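Local atomic coordinates of glycosyl hydrolase family 2, TIM barrel domain protein (Faecalibacterium prausnitzii A2-165, PDB entry 6ED2), a protein that probably acts as a beta-glucuronidase of glycosyl hydrolase family 2, cleaving glucuronic acid from beta-glucuronides. Residues 434-439 with 468-473; 452-457 with 486-491; 492-497 with 531-536. One frame throughout, in Å; residues are numbered along the deposited sequence.

Contact 1 of 3, residues 434-439 with 468-473; sequences IAWSLL and RPRTYT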
loop_
_atom_site.group_PDB
_atom_site.type_symbol
_atom_site.label_atom_id
_atom_site.label_comp_id
_atom_site.label_asym_id
_atom_site.label_seq_id
_atom_site.Cartn_x
_atom_site.Cartn_y
_atom_site.Cartn_z
ATOM N N ILE A 434 -36.115 -14.667 -2.385
ATOM C CA ILE A 434 -36.791 -15.129 -3.596
ATOM C C ILE A 434 -36.291 -16.481 -4.098
ATOM O O ILE A 434 -36.833 -16.996 -5.079
ATOM C CB ILE A 434 -36.710 -14.082 -4.731
ATOM C CG1 ILE A 434 -35.292 -13.528 -4.908
ATOM C CG2 ILE A 434 -37.663 -12.928 -4.471
ATOM C CD1 ILE A 434 -34.394 -14.371 -5.788
ATOM N N ALA A 435 -35.286 -17.082 -3.466
ATOM C CA ALA A 435 -34.769 -18.356 -3.960
ATOM C C ALA A 435 -33.951 -19.020 -2.869
ATOM O O ALA A 435 -33.460 -18.358 -1.948
ATOM C CB ALA A 435 -33.914 -18.180 -5.223
ATOM N N TRP A 436 -33.803 -20.341 -2.997
ATOM C CA TRP A 436 -33.072 -21.178 -2.050
ATOM C C TRP A 436 -31.885 -21.808 -2.754
ATOM O O TRP A 436 -32.043 -22.408 -3.819
ATOM C CB TRP A 436 -33.956 -22.301 -1.480
ATOM C CG TRP A 436 -35.309 -21.843 -1.018
ATOM C CD1 TRP A 436 -36.517 -22.101 -1.605
ATOM C CD2 TRP A 436 -35.584 -21.020 0.122
ATOM N NE1 TRP A 436 -37.532 -21.514 -0.883
ATOM C CE2 TRP A 436 -36.982 -20.844 0.183
ATOM C CE3 TRP A 436 -34.784 -20.435 1.111
ATOM C CZ2 TRP A 436 -37.597 -20.086 1.185
ATOM C CZ3 TRP A 436 -35.405 -19.690 2.118
ATOM C CH2 TRP A 436 -36.789 -19.518 2.136
ATOM N N SER A 437 -30.703 -21.697 -2.164
ATOM C CA SER A 437 -29.530 -22.390 -2.673
ATOM C C SER A 437 -29.198 -23.508 -1.698
ATOM O O SER A 437 -28.957 -23.245 -0.520
ATOM C CB SER A 437 -28.354 -21.429 -2.852
ATOM O OG SER A 437 -27.167 -22.164 -3.088
ATOM N N LEU A 438 -29.188 -24.751 -2.181
ATOM C CA LEU A 438 -29.198 -25.899 -1.282
ATOM C C LEU A 438 -27.813 -26.470 -1.009
ATOM O O LEU A 438 -27.649 -27.207 -0.030
ATOM C CB LEU A 438 -30.098 -27.001 -1.851
ATOM C CG LEU A 438 -31.608 -26.975 -1.567
ATOM C CD1 LEU A 438 -32.213 -25.618 -1.679
ATOM C CD2 LEU A 438 -32.346 -27.924 -2.496
ATOM N N LEU A 439 -26.829 -26.162 -1.856
ATOM C CA LEU A 439 -25.451 -26.612 -1.698
ATOM C C LEU A 439 -24.553 -25.616 -2.410
ATOM O O LEU A 439 -24.974 -24.977 -3.380
ATOM C CB LEU A 439 -25.199 -28.019 -2.276
ATOM C CG LEU A 439 -26.116 -29.211 -1.988
ATOM C CD1 LEU A 439 -27.170 -29.318 -3.060
ATOM C CD2 LEU A 439 -25.314 -30.503 -1.899
ATOM N N ARG A 468 -40.707 -21.032 -4.068
ATOM C CA ARG A 468 -39.673 -20.239 -4.708
ATOM C C ARG A 468 -38.635 -21.153 -5.352
ATOM O O ARG A 468 -38.386 -22.263 -4.864
ATOM C CB ARG A 468 -38.994 -19.323 -3.689
ATOM C CG ARG A 468 -39.681 -17.987 -3.531
ATOM C CD ARG A 468 -39.318 -17.345 -2.206
ATOM N NE ARG A 468 -39.942 -18.040 -1.086
ATOM C CZ ARG A 468 -40.218 -17.469 0.086
ATOM N NH1 ARG A 468 -39.884 -16.191 0.318
ATOM N NH2 ARG A 468 -40.822 -18.180 1.030
ATOM N N PRO A 469 -37.987 -20.692 -6.420
ATOM C CA PRO A 469 -37.063 -21.562 -7.174
ATOM C C PRO A 469 -35.883 -22.041 -6.339
ATOM O O PRO A 469 -35.426 -21.355 -5.417
ATOM C CB PRO A 469 -36.596 -20.666 -8.328
ATOM C CG PRO A 469 -36.920 -19.258 -7.894
ATOM C CD PRO A 469 -38.146 -19.368 -7.039
ATOM N N ARG A 470 -35.400 -23.248 -6.664
ATOM C CA ARG A 470 -34.295 -23.886 -5.952
ATOM C C ARG A 470 -33.085 -24.031 -6.865
ATOM O O ARG A 470 -33.229 -24.294 -8.065
ATOM C CB ARG A 470 -34.682 -25.268 -5.418
ATOM C CG ARG A 470 -35.975 -25.305 -4.606
ATOM C CD ARG A 470 -36.645 -26.677 -4.749
ATOM N NE ARG A 470 -37.025 -26.899 -6.144
ATOM C CZ ARG A 470 -37.442 -28.058 -6.644
ATOM N NH1 ARG A 470 -37.532 -29.120 -5.861
ATOM N NH2 ARG A 470 -37.771 -28.145 -7.926
ATOM N N THR A 471 -31.892 -23.864 -6.291
ATOM C CA THR A 471 -30.646 -23.929 -7.038
ATOM C C THR A 471 -29.567 -24.491 -6.123
ATOM O O THR A 471 -29.807 -24.784 -4.950
ATOM C CB THR A 471 -30.238 -22.544 -7.596
ATOM O OG1 THR A 471 -29.230 -22.705 -8.613
ATOM C CG2 THR A 471 -29.673 -21.641 -6.486
ATOM N N TYR A 472 -28.376 -24.661 -6.687
ATOM C CA TYR A 472 -27.159 -24.954 -5.941
ATOM C C TYR A 472 -26.026 -24.528 -6.851
ATOM O O TYR A 472 -26.204 -24.456 -8.063
ATOM C CB TYR A 472 -27.043 -26.428 -5.569
ATOM C CG TYR A 472 -26.558 -27.320 -6.700
ATOM C CD1 TYR A 472 -25.215 -27.711 -6.788
ATOM C CD2 TYR A 472 -27.447 -27.792 -7.674
ATOM C CE1 TYR A 472 -24.769 -28.538 -7.817
ATOM C CE2 TYR A 472 -27.013 -28.619 -8.707
ATOM C CZ TYR A 472 -25.682 -28.998 -8.770
ATOM O OH TYR A 472 -25.268 -29.821 -9.794
ATOM N N THR A 473 -24.866 -24.222 -6.282
ATOM C CA THR A 473 -23.823 -23.668 -7.132
ATOM C C THR A 473 -22.898 -24.774 -7.618
ATOM O O THR A 473 -22.512 -25.666 -6.857
ATOM C CB THR A 473 -23.030 -22.572 -6.415
ATOM O OG1 THR A 473 -22.296 -23.149 -5.332
ATOM C CG2 THR A 473 -23.977 -21.496 -5.891
#
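The Trp436 indole and the Arg468 guanidinium meet steeply, their planes 69° apart. Trp436 CZ2 lies 3.5 Å above one guanidinium face, toward its rim, while Arg468 NH2 and Arg470 CG sit at the indole edge, the former 3.7 Å from Trp436 CZ2. A bend in the arginine chain at chi3 (-71°) brings the group there. Asp464 joins the two polar ends, taking a hydrogen bond from Trp436 NE1 and a salt bridge from Arg468 NH2. At the far end Leu439 CD1 approaches Tyr472 CB (3.8 Å).

Along the strands the backbones run parallel. Trp436 N donates to Pro469 O, Thr471 N to Trp436 O (2.9 Å) and Leu438 N to Thr471 O (2.8 Å); Thr473 N to Leu439 O is the last bond. Pro469 has no N-H to offer Ile434 O, and its ring packs there instead, CG against Ala435 CB. Beside Ser437 CB, Thr471 CG2 packs at 3.9 Å on the face where Ser437 OG bonds Glu377 and Thr471 OG1 bonds Phe491 O and Ser493 OG.

Trp436 and Arg470 take the other face. Strands 433-440 and 470-474, joined through helix 449-463, form a beta-alpha-beta unit of the TIM barrel, flanked by 373-377 and 492-495.

Contact 2 of 3, residues 452-457 with 486-491; sequences YFKPLF and QRFADF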
loop_
_atom_site.group_PDB
_atom_site.type_symbol
_atom_site.label_atom_id
_atom_site.label_comp_id
_atom_site.label_asym_id
_atom_site.label_seq_id
_atom_site.Cartn_x
_atom_site.Cartn_y
_atom_site.Cartn_z
ATOM N N TYR A 452 -28.650 -38.247 -2.882
ATOM C CA TYR A 452 -28.525 -37.170 -1.910
ATOM C C TYR A 452 -29.393 -35.976 -2.299
ATOM O O TYR A 452 -30.151 -35.466 -1.471
ATOM C CB TYR A 452 -27.051 -36.762 -1.776
ATOM C CG TYR A 452 -26.786 -35.882 -0.592
ATOM C CD1 TYR A 452 -26.482 -36.431 0.648
ATOM C CD2 TYR A 452 -26.853 -34.502 -0.700
ATOM C CE1 TYR A 452 -26.247 -35.625 1.752
ATOM C CE2 TYR A 452 -26.612 -33.684 0.402
ATOM C CZ TYR A 452 -26.316 -34.257 1.623
ATOM O OH TYR A 452 -26.096 -33.462 2.712
ATOM N N PHE A 453 -29.323 -35.549 -3.568
ATOM C CA PHE A 453 -30.006 -34.325 -3.991
ATOM C C PHE A 453 -31.521 -34.484 -3.982
ATOM O O PHE A 453 -32.244 -33.532 -3.651
ATOM C CB PHE A 453 -29.564 -33.918 -5.402
ATOM C CG PHE A 453 -28.240 -33.195 -5.466
ATOM C CD1 PHE A 453 -28.055 -32.152 -6.363
ATOM C CD2 PHE A 453 -27.183 -33.568 -4.656
ATOM C CE1 PHE A 453 -26.834 -31.499 -6.448
ATOM C CE2 PHE A 453 -25.958 -32.927 -4.735
ATOM C CZ PHE A 453 -25.781 -31.893 -5.623
ATOM N N LYS A 454 -32.026 -35.657 -4.404
ATOM C CA LYS A 454 -33.463 -35.799 -4.644
ATOM C C LYS A 454 -34.281 -35.476 -3.401
ATOM O O LYS A 454 -35.160 -34.602 -3.480
ATOM C CB LYS A 454 -33.782 -37.207 -5.173
ATOM C CG LYS A 454 -35.274 -37.457 -5.458
ATOM C CD LYS A 454 -35.459 -38.842 -6.109
ATOM C CE LYS A 454 -36.923 -39.173 -6.389
ATOM N NZ LYS A 454 -37.342 -40.199 -5.388
ATOM N N PRO A 455 -34.038 -36.086 -2.239
ATOM C CA PRO A 455 -34.833 -35.702 -1.060
ATOM C C PRO A 455 -34.609 -34.263 -0.622
ATOM O O PRO A 455 -35.540 -33.653 -0.090
ATOM C CB PRO A 455 -34.376 -36.700 0.012
ATOM C CG PRO A 455 -32.995 -37.089 -0.410
ATOM C CD PRO A 455 -33.041 -37.127 -1.904
ATOM N N LEU A 456 -33.425 -33.683 -0.862
ATOM C CA LEU A 456 -33.193 -32.299 -0.445
ATOM C C LEU A 456 -34.039 -31.332 -1.247
ATOM O O LEU A 456 -34.672 -30.428 -0.689
ATOM C CB LEU A 456 -31.728 -31.929 -0.598
ATOM C CG LEU A 456 -30.887 -32.183 0.636
ATOM C CD1 LEU A 456 -29.461 -31.910 0.255
ATOM C CD2 LEU A 456 -31.324 -31.320 1.806
ATOM N N PHE A 457 -34.042 -31.490 -2.568
ATOM C CA PHE A 457 -34.838 -30.595 -3.394
ATOM C C PHE A 457 -36.323 -30.827 -3.179
ATOM O O PHE A 457 -37.116 -29.895 -3.318
ATOM C CB PHE A 457 -34.447 -30.766 -4.864
ATOM C CG PHE A 457 -33.169 -30.058 -5.220
ATOM C CD1 PHE A 457 -33.199 -28.816 -5.833
ATOM C CD2 PHE A 457 -31.944 -30.624 -4.903
ATOM C CE1 PHE A 457 -32.027 -28.151 -6.152
ATOM C CE2 PHE A 457 -30.767 -29.970 -5.197
ATOM C CZ PHE A 457 -30.812 -28.717 -5.830
ATOM N N GLN A 486 -27.182 -31.292 -11.730
ATOM C CA GLN A 486 -27.755 -30.081 -12.318
ATOM C C GLN A 486 -29.225 -30.253 -12.667
ATOM O O GLN A 486 -29.987 -29.276 -12.616
ATOM C CB GLN A 486 -26.964 -29.637 -13.550
ATOM C CG GLN A 486 -26.937 -30.637 -14.692
ATOM C CD GLN A 486 -28.113 -30.474 -15.643
ATOM O OE1 GLN A 486 -28.817 -29.459 -15.615
ATOM N NE2 GLN A 486 -28.350 -31.491 -16.476
ATOM N N ARG A 487 -29.659 -31.476 -13.009
ATOM C CA ARG A 487 -31.044 -31.652 -13.456
ATOM C C ARG A 487 -32.060 -31.346 -12.357
ATOM O O ARG A 487 -33.226 -31.075 -12.673
ATOM C CB ARG A 487 -31.258 -33.074 -14.003
ATOM C CG ARG A 487 -31.232 -34.202 -12.980
ATOM C CD ARG A 487 -31.669 -35.540 -13.624
ATOM N NE ARG A 487 -31.407 -36.705 -12.766
ATOM C CZ ARG A 487 -32.315 -37.234 -11.940
ATOM N NH1 ARG A 487 -33.532 -36.708 -11.866
ATOM N NH2 ARG A 487 -32.012 -38.282 -11.193
ATOM N N PHE A 488 -31.641 -31.333 -11.080
ATOM C CA PHE A 488 -32.569 -31.032 -9.986
ATOM C C PHE A 488 -32.847 -29.543 -9.825
ATOM O O PHE A 488 -33.852 -29.182 -9.209
ATOM C CB PHE A 488 -32.029 -31.566 -8.668
ATOM C CG PHE A 488 -31.944 -33.046 -8.618
ATOM C CD1 PHE A 488 -33.060 -33.800 -8.292
ATOM C CD2 PHE A 488 -30.754 -33.692 -8.919
ATOM C CE1 PHE A 488 -32.988 -35.176 -8.244
ATOM C CE2 PHE A 488 -30.671 -35.066 -8.874
ATOM C CZ PHE A 488 -31.793 -35.813 -8.538
ATOM N N ALA A 489 -32.004 -28.677 -10.387
ATOM C CA ALA A 489 -32.088 -27.240 -10.138
ATOM C C ALA A 489 -33.162 -26.582 -11.000
ATOM O O ALA A 489 -33.300 -26.898 -12.184
ATOM C CB ALA A 489 -30.729 -26.590 -10.410
ATOM N N ASP A 490 -33.927 -25.659 -10.396
ATOM C CA ASP A 490 -34.896 -24.867 -11.157
ATOM C C ASP A 490 -34.208 -23.791 -11.990
ATOM O O ASP A 490 -34.767 -23.309 -12.986
ATOM C CB ASP A 490 -35.918 -24.209 -10.227
ATOM C CG ASP A 490 -36.657 -25.212 -9.350
ATOM O OD1 ASP A 490 -37.098 -26.272 -9.859
ATOM O OD2 ASP A 490 -36.819 -24.932 -8.144
ATOM N N PHE A 491 -33.029 -23.362 -11.567
ATOM C CA PHE A 491 -32.178 -22.522 -12.386
ATOM C C PHE A 491 -30.767 -22.909 -12.000
ATOM O O PHE A 491 -30.531 -23.352 -10.873
ATOM C CB PHE A 491 -32.469 -21.016 -12.208
ATOM C CG PHE A 491 -32.202 -20.479 -10.809
ATOM C CD1 PHE A 491 -30.968 -19.928 -10.484
ATOM C CD2 PHE A 491 -33.188 -20.507 -9.836
ATOM C CE1 PHE A 491 -30.720 -19.422 -9.210
ATOM C CE2 PHE A 491 -32.947 -20.009 -8.547
ATOM C CZ PHE A 491 -31.711 -19.460 -8.242
#
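Phe453 opens the contact with its CB, which rests 3.7 Å above the Phe488 ring plane, displaced toward the rim, in a CH-pi contact. Its own ring meets Phe488 only obliquely and turns edge-to-face against Tyr472. One residue on, Lys454 offers backbone and root rather than charge: its CA lies 3.7 Å and its CB 3.8 Å from Phe488 CE1. With CG anti to the backbone N (chi1 180°), the lysine chain then leads away, as suits an exposed position.

A helical turn after Phe453, Phe457 presents a face to the base of Phe488. Phe488 CB stands 3.8 Å above that face, over its centre and 8° off the normal, while Phe488 O approaches Phe457 CD1 at 3.5 Å. The two rings, 29° apart in plane, are slid so far past each other (centroids 5.9 Å) that they barely overlap. Flat, apolar phenylalanines suit this spot, where apolar faces and CH groups do most of the touching. Were Phe488 shortened to an alanine, Phe453 CB and the Lys454 backbone would probably lose the ring they rest on, leaving a gap beside the helix.

Helix 449-463 thus packs on the short 3-10 turn 486-488 that leads toward strand 492-495, in the outer layer of the TIM barrel.

Contact 3 of 3, residues 492-497 with 531-536; sequences VSLNRY and LIFTEY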
loop_
_atom_site.group_PDB
_atom_site.type_symbol
_atom_site.label_atom_id
_atom_site.label_comp_id
_atom_site.label_asym_id
_atom_site.label_seq_id
_atom_site.Cartn_x
_atom_site.Cartn_y
_atom_site.Cartn_z
ATOM N N VAL A 492 -29.863 -22.833 -12.953
ATOM C CA VAL A 492 -28.497 -23.281 -12.726
ATOM C C VAL A 492 -27.665 -22.091 -12.267
ATOM O O VAL A 492 -27.819 -20.977 -12.786
ATOM C CB VAL A 492 -27.928 -23.944 -13.998
ATOM C CG1 VAL A 492 -26.453 -24.255 -13.841
ATOM C CG2 VAL A 492 -28.706 -25.249 -14.284
ATOM N N SER A 493 -26.811 -22.322 -11.260
ATOM C CA SER A 493 -25.882 -21.325 -10.724
ATOM C C SER A 493 -24.465 -21.837 -10.910
ATOM O O SER A 493 -24.109 -22.892 -10.370
ATOM C CB SER A 493 -26.139 -21.061 -9.234
ATOM O OG SER A 493 -27.456 -20.593 -9.000
ATOM N N LEU A 494 -23.648 -21.090 -11.648
ATOM C CA LEU A 494 -22.285 -21.518 -11.932
ATOM C C LEU A 494 -21.284 -20.663 -11.167
ATOM O O LEU A 494 -21.430 -19.437 -11.091
ATOM C CB LEU A 494 -21.975 -21.442 -13.436
ATOM C CG LEU A 494 -22.762 -22.350 -14.395
ATOM C CD1 LEU A 494 -22.217 -22.208 -15.821
ATOM C CD2 LEU A 494 -22.745 -23.820 -13.955
ATOM N N ASN A 495 -20.265 -21.319 -10.613
ATOM C CA ASN A 495 -19.067 -20.662 -10.100
ATOM C C ASN A 495 -17.954 -20.917 -11.108
ATOM O O ASN A 495 -17.443 -22.037 -11.195
ATOM C CB ASN A 495 -18.677 -21.201 -8.721
ATOM C CG ASN A 495 -19.717 -20.891 -7.638
ATOM O OD1 ASN A 495 -20.739 -20.237 -7.886
ATOM N ND2 ASN A 495 -19.454 -21.366 -6.432
ATOM N N ARG A 496 -17.570 -19.891 -11.865
ATOM C CA ARG A 496 -16.608 -20.074 -12.945
ATOM C C ARG A 496 -15.488 -19.045 -12.867
ATOM O O ARG A 496 -15.726 -17.871 -12.582
ATOM C CB ARG A 496 -17.297 -20.002 -14.302
ATOM C CG ARG A 496 -18.125 -21.245 -14.631
ATOM C CD ARG A 496 -17.282 -22.497 -14.502
ATOM N NE ARG A 496 -18.023 -23.720 -14.797
ATOM C CZ ARG A 496 -18.673 -24.449 -13.887
ATOM N NH1 ARG A 496 -18.696 -24.084 -12.611
ATOM N NH2 ARG A 496 -19.303 -25.550 -14.260
ATOM N N TYR A 497 -14.266 -19.499 -13.132
ATOM C CA TYR A 497 -13.051 -18.712 -12.991
ATOM C C TYR A 497 -12.153 -18.893 -14.206
ATOM O O TYR A 497 -10.938 -19.101 -14.083
ATOM C CB TYR A 497 -12.310 -19.092 -11.721
ATOM C CG TYR A 497 -13.039 -18.661 -10.473
ATOM C CD1 TYR A 497 -13.002 -17.334 -10.052
ATOM C CD2 TYR A 497 -13.776 -19.577 -9.719
ATOM C CE1 TYR A 497 -13.664 -16.930 -8.897
ATOM C CE2 TYR A 497 -14.442 -19.186 -8.571
ATOM C CZ TYR A 497 -14.386 -17.863 -8.165
ATOM O OH TYR A 497 -15.055 -17.476 -7.028
ATOM N N LEU A 531 -29.962 -19.507 -16.307
ATOM C CA LEU A 531 -28.668 -19.743 -15.693
ATOM C C LEU A 531 -28.163 -18.417 -15.141
ATOM O O LEU A 531 -28.346 -17.366 -15.767
ATOM C CB LEU A 531 -27.674 -20.335 -16.704
ATOM C CG LEU A 531 -26.304 -20.803 -16.194
ATOM C CD1 LEU A 531 -25.816 -22.059 -16.985
ATOM C CD2 LEU A 531 -25.289 -19.662 -16.284
ATOM N N ILE A 532 -27.564 -18.460 -13.953
ATOM C CA ILE A 532 -26.896 -17.300 -13.391
ATOM C C ILE A 532 -25.497 -17.709 -12.976
ATOM O O ILE A 532 -25.193 -18.893 -12.779
ATOM C CB ILE A 532 -27.632 -16.692 -12.184
ATOM C CG1 ILE A 532 -27.481 -17.577 -10.950
ATOM C CG2 ILE A 532 -29.080 -16.444 -12.501
ATOM C CD1 ILE A 532 -28.029 -16.899 -9.703
ATOM N N PHE A 533 -24.641 -16.705 -12.842
ATOM C CA PHE A 533 -23.320 -16.907 -12.276
ATOM C C PHE A 533 -23.332 -16.443 -10.829
ATOM O O PHE A 533 -23.767 -15.328 -10.522
ATOM C CB PHE A 533 -22.261 -16.190 -13.110
ATOM C CG PHE A 533 -22.029 -16.857 -14.441
ATOM C CD1 PHE A 533 -21.049 -17.823 -14.580
ATOM C CD2 PHE A 533 -22.839 -16.561 -15.533
ATOM C CE1 PHE A 533 -20.865 -18.469 -15.797
ATOM C CE2 PHE A 533 -22.650 -17.184 -16.760
ATOM C CZ PHE A 533 -21.674 -18.143 -16.888
ATOM N N THR A 534 -22.916 -17.325 -9.939
ATOM C CA THR A 534 -22.871 -17.003 -8.529
ATOM C C THR A 534 -21.456 -16.764 -8.023
ATOM O O THR A 534 -21.298 -16.279 -6.897
ATOM C CB THR A 534 -23.537 -18.121 -7.709
ATOM O OG1 THR A 534 -23.168 -19.392 -8.261
ATOM C CG2 THR A 534 -25.052 -17.968 -7.750
ATOM N N GLU A 535 -20.430 -17.104 -8.804
ATOM C CA GLU A 535 -19.066 -16.690 -8.490
ATOM C C GLU A 535 -18.288 -16.496 -9.777
ATOM O O GLU A 535 -18.504 -17.204 -10.768
ATOM C CB GLU A 535 -18.310 -17.698 -7.613
ATOM C CG GLU A 535 -18.907 -17.847 -6.243
ATOM C CD GLU A 535 -18.054 -18.639 -5.319
ATOM O OE1 GLU A 535 -16.835 -18.758 -5.594
ATOM O OE2 GLU A 535 -18.611 -19.126 -4.307
ATOM N N TYR A 536 -17.359 -15.545 -9.722
ATOM C CA TYR A 536 -16.344 -15.222 -10.715
ATOM C C TYR A 536 -15.604 -13.987 -10.205
ATOM O O TYR A 536 -16.132 -13.222 -9.387
ATOM C CB TYR A 536 -16.944 -14.985 -12.103
ATOM C CG TYR A 536 -17.832 -13.758 -12.264
ATOM C CD1 TYR A 536 -17.368 -12.635 -12.949
ATOM C CD2 TYR A 536 -19.128 -13.730 -11.767
ATOM C CE1 TYR A 536 -18.162 -11.520 -13.126
ATOM C CE2 TYR A 536 -19.947 -12.618 -11.955
ATOM C CZ TYR A 536 -19.457 -11.515 -12.636
ATOM O OH TYR A 536 -20.248 -10.394 -12.832
#
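Leu531 CD1 is a knob lodged between two neighbours, 3.9 Å from Val492 CG1 and 3.8 Å from Leu494 CD1, and branched aliphatic chains suit this interlocking. Further along the same face, Phe533 CD1 packs against Leu494 CB at 3.9 Å, and Arg496 CG lies at the ring's edge, near its plane. On the opposite face Ser493 is small enough to admit Thr534 CG2 beside its CB (3.6 Å); its OG, hydrogen-bonded to Thr471 OG1, lies against Ile532 CG1.

Parallel backbone bonds join the strands until a beta bulge after Leu494, whose carbonyl takes Thr534 N and, weakly, Glu535 N. At the bulge Thr534 OG1 lies nearly in line with the Asn495 side-chain carbonyl and donates to Asn495 OD1 at 2.6 Å. Glu535 crosses Asn495 obliquely, yet carboxylate and amide stack with planes 23° apart, Glu535 CG coming within 3.4 Å of Asn495 CG. Tyr497 reaches back across the strand end, its OH donating to the anti side of Glu535 OE1 at 2.6 Å, the ring steeply turned (74°) to the carboxylate. The same oxygen binds a glycerol, probably from the crystallisation liquor, while Arg353 pairs with OE2.

With helix 508-525 between them, strands 492-495 and 531-535 make a beta-alpha-beta unit of the TIM barrel, bordered by 470-474 and by 574-580, whose Trp580 touches Tyr497 and Glu535. Outside, Phe533 stacks on Phe568 and Arg496 bridges to Glu518.

Overall arrangement
All three contacts belong to the eight-stranded TIM barrel of this chain. Contacts 1 and 3 join neighbouring parallel strands, 433-440 with 470-474 and 492-495 with 531-535; their centres lie about 13 Å apart, and strands 470-474 and 492-495 are themselves neighbours, so the four make one continuous run. Contact 2, centred about 9 Å from contact 1 and 16 Å from contact 3, lies in the outer layer, where Phe491 packs on Ile532. Along the chain its segments alternate with those of contact 1, since helix 449-463 connects the first two strands and 486-491 lies between 470-474 and 492-495; contact 3 follows both. Together they tie four consecutive strands, half the barrel wall, to its surrounding layer.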